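Local coordinates for IPT/TIG domain-containing protein (Bacteroides thetaiotaomicron, PDB 3TC9) that has no established activity but probably acts as an auxiliary nutrient-binding protein, with an immunoglobulin-like domain joined to a six-bladed beta-propeller, at residues K105-T110 with R424-E429; T183-H188 with A231-I236. One frame throughout, in Å; residues are numbered along the deposited sequence.

Interaction 1 (K105-T110 with R424-E429)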
loop_
_atom_site.group_PDB
_atom_site.type_symbol
_atom_site.label_atom_id
_atom_site.label_comp_id
_atom_site.label_asym_id
_atom_site.label_seq_id
_atom_site.Cartn_x
_atom_site.Cartn_y
_atom_site.Cartn_z
ATOM N N LYS B 105 -9.770 -10.022 -9.551
ATOM C CA LYS B 105 -9.690 -8.920 -10.503
ATOM C C LYS B 105 -8.234 -8.682 -10.978
ATOM O O LYS B 105 -7.260 -8.906 -10.241
ATOM C CB LYS B 105 -10.208 -7.610 -9.892
ATOM C CG LYS B 105 -11.677 -7.532 -9.559
ATOM C CD LYS B 105 -11.958 -6.195 -8.857
ATOM C CE LYS B 105 -13.400 -5.979 -8.455
ATOM N NZ LYS B 105 -13.792 -6.867 -7.326
ATOM N N LYS B 106 -8.105 -8.181 -12.213
ATOM C CA LYS B 106 -6.807 -7.839 -12.777
ATOM C C LYS B 106 -6.880 -6.438 -13.377
ATOM O O LYS B 106 -7.945 -5.833 -13.460
ATOM C CB LYS B 106 -6.330 -8.883 -13.805
ATOM C CG LYS B 106 -7.131 -8.929 -15.093
ATOM C CD LYS B 106 -6.481 -9.909 -16.023
ATOM C CE LYS B 106 -7.029 -9.802 -17.401
ATOM N NZ LYS B 106 -6.539 -10.934 -18.224
HETATM N N MSE B 107 -5.726 -5.926 -13.752
HETATM C CA MSE B 107 -5.598 -4.636 -14.392
HETATM C C MSE B 107 -5.877 -4.768 -15.877
HETATM O O MSE B 107 -5.534 -5.771 -16.507
HETATM C CB MSE B 107 -4.198 -4.057 -14.129
HETATM C CG MSE B 107 -4.069 -3.482 -12.738
HETATM SE SE MSE B 107 -2.404 -2.551 -12.525
HETATM C CE MSE B 107 -3.058 -0.762 -12.638
ATOM N N LEU B 108 -6.491 -3.741 -16.430
ATOM C CA LEU B 108 -6.842 -3.606 -17.826
ATOM C C LEU B 108 -6.477 -2.229 -18.355
ATOM O O LEU B 108 -6.497 -1.251 -17.607
ATOM C CB LEU B 108 -8.382 -3.821 -18.023
ATOM C CG LEU B 108 -8.981 -5.215 -17.665
ATOM C CD1 LEU B 108 -10.466 -5.210 -17.914
ATOM C CD2 LEU B 108 -8.355 -6.359 -18.490
ATOM N N VAL B 109 -6.224 -2.142 -19.660
ATOM C CA VAL B 109 -6.034 -0.867 -20.367
ATOM C C VAL B 109 -7.407 -0.485 -20.895
ATOM O O VAL B 109 -8.089 -1.324 -21.476
ATOM C CB VAL B 109 -4.956 -0.923 -21.509
ATOM C CG1 VAL B 109 -4.820 0.430 -22.214
ATOM C CG2 VAL B 109 -3.608 -1.391 -20.971
ATOM N N THR B 110 -7.830 0.749 -20.665
ATOM C CA THR B 110 -9.106 1.268 -21.159
ATOM C C THR B 110 -8.900 2.643 -21.759
ATOM O O THR B 110 -7.812 3.198 -21.622
ATOM C CB THR B 110 -10.177 1.318 -20.049
ATOM O OG1 THR B 110 -9.733 2.161 -18.981
ATOM C CG2 THR B 110 -10.610 -0.096 -19.552
ATOM N N ARG B 424 -5.419 7.221 -22.295
ATOM C CA ARG B 424 -5.719 5.837 -21.932
ATOM C C ARG B 424 -5.601 5.679 -20.425
ATOM O O ARG B 424 -4.942 6.480 -19.760
ATOM C CB ARG B 424 -4.817 4.852 -22.680
ATOM C CG ARG B 424 -4.705 5.115 -24.179
ATOM C CD ARG B 424 -5.914 4.656 -25.005
ATOM N NE ARG B 424 -6.136 3.211 -24.939
ATOM C CZ ARG B 424 -5.453 2.297 -25.626
ATOM N NH1 ARG B 424 -4.442 2.658 -26.412
ATOM N NH2 ARG B 424 -5.743 1.014 -25.498
ATOM N N LYS B 425 -6.282 4.688 -19.870
ATOM C CA LYS B 425 -6.219 4.428 -18.442
ATOM C C LYS B 425 -5.743 2.993 -18.186
ATOM O O LYS B 425 -6.107 2.090 -18.937
ATOM C CB LYS B 425 -7.590 4.677 -17.798
ATOM C CG LYS B 425 -7.643 4.450 -16.281
ATOM C CD LYS B 425 -9.071 4.578 -15.784
ATOM C CE LYS B 425 -9.270 4.121 -14.365
ATOM N NZ LYS B 425 -9.307 2.641 -14.224
ATOM N N ILE B 426 -4.925 2.788 -17.147
ATOM C CA ILE B 426 -4.518 1.449 -16.714
ATOM C C ILE B 426 -4.861 1.352 -15.257
ATOM O O ILE B 426 -4.264 2.047 -14.456
ATOM C CB ILE B 426 -3.042 1.050 -16.978
ATOM C CG1 ILE B 426 -2.639 1.217 -18.446
ATOM C CG2 ILE B 426 -2.747 -0.374 -16.450
ATOM C CD1 ILE B 426 -1.154 1.043 -18.678
ATOM N N GLY B 427 -5.838 0.511 -14.933
ATOM C CA GLY B 427 -6.287 0.295 -13.557
ATOM C C GLY B 427 -6.961 -1.056 -13.445
ATOM O O GLY B 427 -7.148 -1.722 -14.463
ATOM N N TYR B 428 -7.334 -1.467 -12.225
ATOM C CA TYR B 428 -8.082 -2.714 -11.988
ATOM C C TYR B 428 -9.493 -2.648 -12.564
ATOM O O TYR B 428 -10.076 -1.556 -12.650
ATOM C CB TYR B 428 -8.200 -2.979 -10.477
ATOM C CG TYR B 428 -6.964 -3.627 -9.907
ATOM C CD1 TYR B 428 -6.799 -5.009 -9.941
ATOM C CD2 TYR B 428 -5.927 -2.859 -9.389
ATOM C CE1 TYR B 428 -5.630 -5.611 -9.487
ATOM C CE2 TYR B 428 -4.756 -3.452 -8.918
ATOM C CZ TYR B 428 -4.612 -4.830 -8.972
ATOM O OH TYR B 428 -3.479 -5.437 -8.498
ATOM N N GLU B 429 -10.051 -3.840 -12.915
ATOM C CA GLU B 429 -11.458 -4.022 -13.313
ATOM C C GLU B 429 -12.388 -3.330 -12.277
ATOM O O GLU B 429 -12.124 -3.411 -11.071
ATOM C CB GLU B 429 -11.807 -5.523 -13.336
ATOM C CG GLU B 429 -10.962 -6.417 -14.212
ATOM C CD GLU B 429 -11.296 -7.887 -14.030
ATOM O OE1 GLU B 429 -12.486 -8.243 -14.197
ATOM O OE2 GLU B 429 -10.375 -8.690 -13.747
#

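Interaction 2 (T183-H188 with A231-I236)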
loop_
_atom_site.group_PDB
_atom_site.type_symbol
_atom_site.label_atom_id
_atom_site.label_comp_id
_atom_site.label_asym_id
_atom_site.label_seq_id
_atom_site.Cartn_x
_atom_site.Cartn_y
_atom_site.Cartn_z
ATOM N N THR B 183 7.372 20.184 -21.410
ATOM C CA THR B 183 7.123 19.774 -20.036
ATOM C C THR B 183 6.324 20.796 -19.265
ATOM O O THR B 183 6.137 21.928 -19.711
ATOM C CB THR B 183 8.476 19.497 -19.261
ATOM O OG1 THR B 183 9.287 20.675 -19.179
ATOM C CG2 THR B 183 9.279 18.316 -19.808
ATOM N N ILE B 184 5.875 20.342 -18.072
ATOM C CA ILE B 184 5.173 21.047 -17.006
ATOM C C ILE B 184 5.838 20.711 -15.709
ATOM O O ILE B 184 6.018 19.524 -15.387
ATOM C CB ILE B 184 3.651 20.702 -16.871
ATOM C CG1 ILE B 184 2.914 20.586 -18.182
ATOM C CG2 ILE B 184 2.918 21.604 -15.836
ATOM C CD1 ILE B 184 1.942 19.435 -18.181
ATOM N N CYS B 185 6.137 21.736 -14.926
ATOM C CA CYS B 185 6.569 21.556 -13.554
ATOM C C CYS B 185 6.046 22.736 -12.722
ATOM O O CYS B 185 5.383 23.633 -13.259
ATOM C CB CYS B 185 8.072 21.322 -13.398
ATOM S SG CYS B 185 9.125 22.670 -13.992
ATOM N N TRP B 186 6.191 22.642 -11.408
ATOM C CA TRP B 186 5.594 23.593 -10.489
ATOM C C TRP B 186 6.613 24.162 -9.549
ATOM O O TRP B 186 7.573 23.477 -9.182
ATOM C CB TRP B 186 4.495 22.886 -9.674
ATOM C CG TRP B 186 3.428 22.249 -10.525
ATOM C CD1 TRP B 186 3.463 21.014 -11.113
ATOM C CD2 TRP B 186 2.175 22.834 -10.896
ATOM N NE1 TRP B 186 2.306 20.794 -11.826
ATOM C CE2 TRP B 186 1.499 21.897 -11.714
ATOM C CE3 TRP B 186 1.560 24.064 -10.621
ATOM C CZ2 TRP B 186 0.236 22.155 -12.255
ATOM C CZ3 TRP B 186 0.306 24.309 -11.153
ATOM C CH2 TRP B 186 -0.347 23.356 -11.946
ATOM N N THR B 187 6.376 25.408 -9.111
ATOM C CA THR B 187 7.192 26.064 -8.094
ATOM C C THR B 187 6.859 25.357 -6.786
ATOM O O THR B 187 5.773 24.762 -6.667
ATOM C CB THR B 187 6.920 27.565 -8.064
ATOM O OG1 THR B 187 5.521 27.761 -7.866
ATOM C CG2 THR B 187 7.376 28.273 -9.326
ATOM N N HIS B 188 7.793 25.370 -5.827
ATOM C CA HIS B 188 7.604 24.676 -4.557
ATOM C C HIS B 188 6.272 25.008 -3.879
ATOM O O HIS B 188 5.642 24.099 -3.333
ATOM C CB HIS B 188 8.767 24.917 -3.588
ATOM C CG HIS B 188 8.721 23.992 -2.404
ATOM N ND1 HIS B 188 8.574 24.478 -1.118
ATOM C CD2 HIS B 188 8.701 22.631 -2.355
ATOM C CE1 HIS B 188 8.495 23.413 -0.331
ATOM N NE2 HIS B 188 8.536 22.281 -1.030
ATOM N N ALA B 231 12.106 21.143 -18.456
ATOM C CA ALA B 231 12.563 21.725 -17.204
ATOM C C ALA B 231 11.885 20.994 -16.046
ATOM O O ALA B 231 10.847 20.343 -16.242
ATOM C CB ALA B 231 12.274 23.219 -17.160
ATOM N N GLU B 232 12.489 21.050 -14.852
ATOM C CA GLU B 232 11.991 20.351 -13.672
ATOM C C GLU B 232 12.507 21.041 -12.412
ATOM O O GLU B 232 13.678 21.399 -12.356
ATOM C CB GLU B 232 12.444 18.875 -13.729
ATOM C CG GLU B 232 12.316 18.049 -12.459
ATOM C CD GLU B 232 10.951 17.520 -12.062
ATOM O OE1 GLU B 232 9.976 18.311 -12.054
ATOM O OE2 GLU B 232 10.887 16.337 -11.645
ATOM N N THR B 233 11.633 21.225 -11.413
ATOM C CA THR B 233 12.012 21.821 -10.138
ATOM C C THR B 233 12.407 20.737 -9.141
ATOM O O THR B 233 11.902 19.618 -9.238
ATOM C CB THR B 233 10.865 22.673 -9.571
ATOM O OG1 THR B 233 9.659 21.912 -9.612
ATOM C CG2 THR B 233 10.691 23.988 -10.296
ATOM N N HIS B 234 13.293 21.064 -8.172
ATOM C CA HIS B 234 13.665 20.138 -7.093
ATOM C C HIS B 234 12.463 20.051 -6.128
ATOM O O HIS B 234 11.929 21.099 -5.745
ATOM C CB HIS B 234 14.959 20.553 -6.379
ATOM C CG HIS B 234 15.426 19.522 -5.400
ATOM N ND1 HIS B 234 15.036 19.555 -4.079
ATOM C CD2 HIS B 234 16.170 18.414 -5.603
ATOM C CE1 HIS B 234 15.581 18.495 -3.511
ATOM N NE2 HIS B 234 16.279 17.781 -4.386
ATOM N N PRO B 235 11.972 18.839 -5.762
ATOM C CA PRO B 235 10.740 18.776 -4.955
ATOM C C PRO B 235 10.861 19.285 -3.518
ATOM O O PRO B 235 9.817 19.543 -2.896
ATOM C CB PRO B 235 10.353 17.285 -4.999
ATOM C CG PRO B 235 11.624 16.564 -5.279
ATOM C CD PRO B 235 12.429 17.484 -6.159
ATOM N N ILE B 236 12.090 19.475 -2.997
ATOM C CA ILE B 236 12.273 19.955 -1.632
ATOM C C ILE B 236 12.835 21.397 -1.625
ATOM O O ILE B 236 12.302 22.250 -0.899
ATOM C CB ILE B 236 13.163 18.969 -0.809
ATOM C CG1 ILE B 236 12.711 17.479 -0.931
ATOM C CG2 ILE B 236 13.411 19.430 0.662
ATOM C CD1 ILE B 236 11.335 17.073 -0.358
#

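Interaction 1 (K105-T110 with R424-E429)
Met107, a selenomethionine, lies against Tyr428, Gly427 and Ile426. Met107 CB sits near Gly427 O, at 3.8 Å. CG is anti to the carbonyl carbon (chi1 -77°) and rests over the middle of the Tyr428 ring. This is a CH-pi contact, with Met107 CG 3.8 Å from the ring centroid. SE is farther from that centroid and oblique to the ring, a Met-aromatic contact. Rotation about the CG-SE bond (chi3 104°) brings Met107 CE 3.5 Å from Gly427 CA and 3.8 Å from Ile426 CG2. Phe376, on strand 372-376, also touches both Met107 and Ile426. Farther along, Val109 and Ile426 lie side by side and point the same way. The two strands are antiparallel. Backbone hydrogen bonds run both ways between Leu108 and Gly427 and between Thr110 and Lys425.

The pairing carries on past the strands at Glu429. Its N donates to Lys106 O. Glu429 OE2 accepts from Lys106 N at 2.8 Å, on the anti side of the carboxylate and 25° out of its plane. Glu429 CG passes 3.9 Å from Leu108 CD1, while OE1 bonds to the hydroxyl of Tyr103. The ammonium of Lys106 forms a salt bridge with Asp391 instead. Val109 CG1 meets Arg424 NH2 at 3.5 Å, and the guanidinium forms salt bridges with Asp417 and Asp389.

Strand 107-113 comes early in the chain and strand 422-428 ends it, yet they are neighbours in one blade. This is the "velcro" closure of a beta-propeller. The backbone pairing that closes the ring probably depends little on side-chain identity. The buried Glu429 carboxylate, through Tyr103, links the propeller's last residues to the edge of the immunoglobulin-like domain.

Interaction 2 (T183-H188 with A231-I236)
Thr183, Cys185 and Thr233 face across this contact, each sending its CB toward the other segment. Thr183 turns its hydroxyl to the start of segment 231-236. OG1 lies between the backbone N and the carbonyl carbon (chi1 62°). Thr183 OG1 accepts from Ala231 N at 2.9 Å. The bond is nearly straight. The same oxygen has a weak hydrogen bond to Thr196 OG1.

Cys185 holds SG in the same torsional position. Cys185 SG reaches over the backbone of the other segment, 3.7 Å from both Ala231 O and Glu232 CA. Glu232 starts away from the contact. Its chain bends at chi2, and OE1 of Glu232 lies 3.8 Å from Cys185 CB, while OE2 accepts the N-H of Phe277.

Strands 181-186 and 231-233 are the first strands of consecutive four-stranded blades. The segments 183-186 and 231-233 run nearly parallel, 18° apart. Such first strands are the inner strands of a propeller, and here they meet through side chains set between the two sheets.

Thr233 answers from the following blade. Thr233 OG1 donates to Trp186 O at 2.6 Å, and CB and CG2 also lie close to the same carbonyl oxygen. A valine here would probably leave Trp186 O without this hydroxyl donor and remove the hydrogen bond that links the two blades at this point.

Past the strands, His188 swings its ring to the other segment, with CG anti to the backbone N (chi1 -168°). Pro235 O lies at the ring edge, 3.3 Å from His188 CD2. Ile236 O sits above one face, offset toward the rim.

Overall arrangement
The chain begins with the immunoglobulin-like domain and enters the propeller at segment 105-110. This first half of interaction 1 waits for its partner until segment 424-429, at the end of the chain. The loop closed there holds 313 residues, with blades following one another along it. Interaction 2 is nested inside this loop. It closes a much shorter one of 42 residues, between segments 183-188 and 231-236. The two contacts do not touch, and their centres lie 29 Å apart. Interaction 1 joins the two ends of the propeller within a single blade, next to the immunoglobulin-like domain. Interaction 2 joins two successive blades.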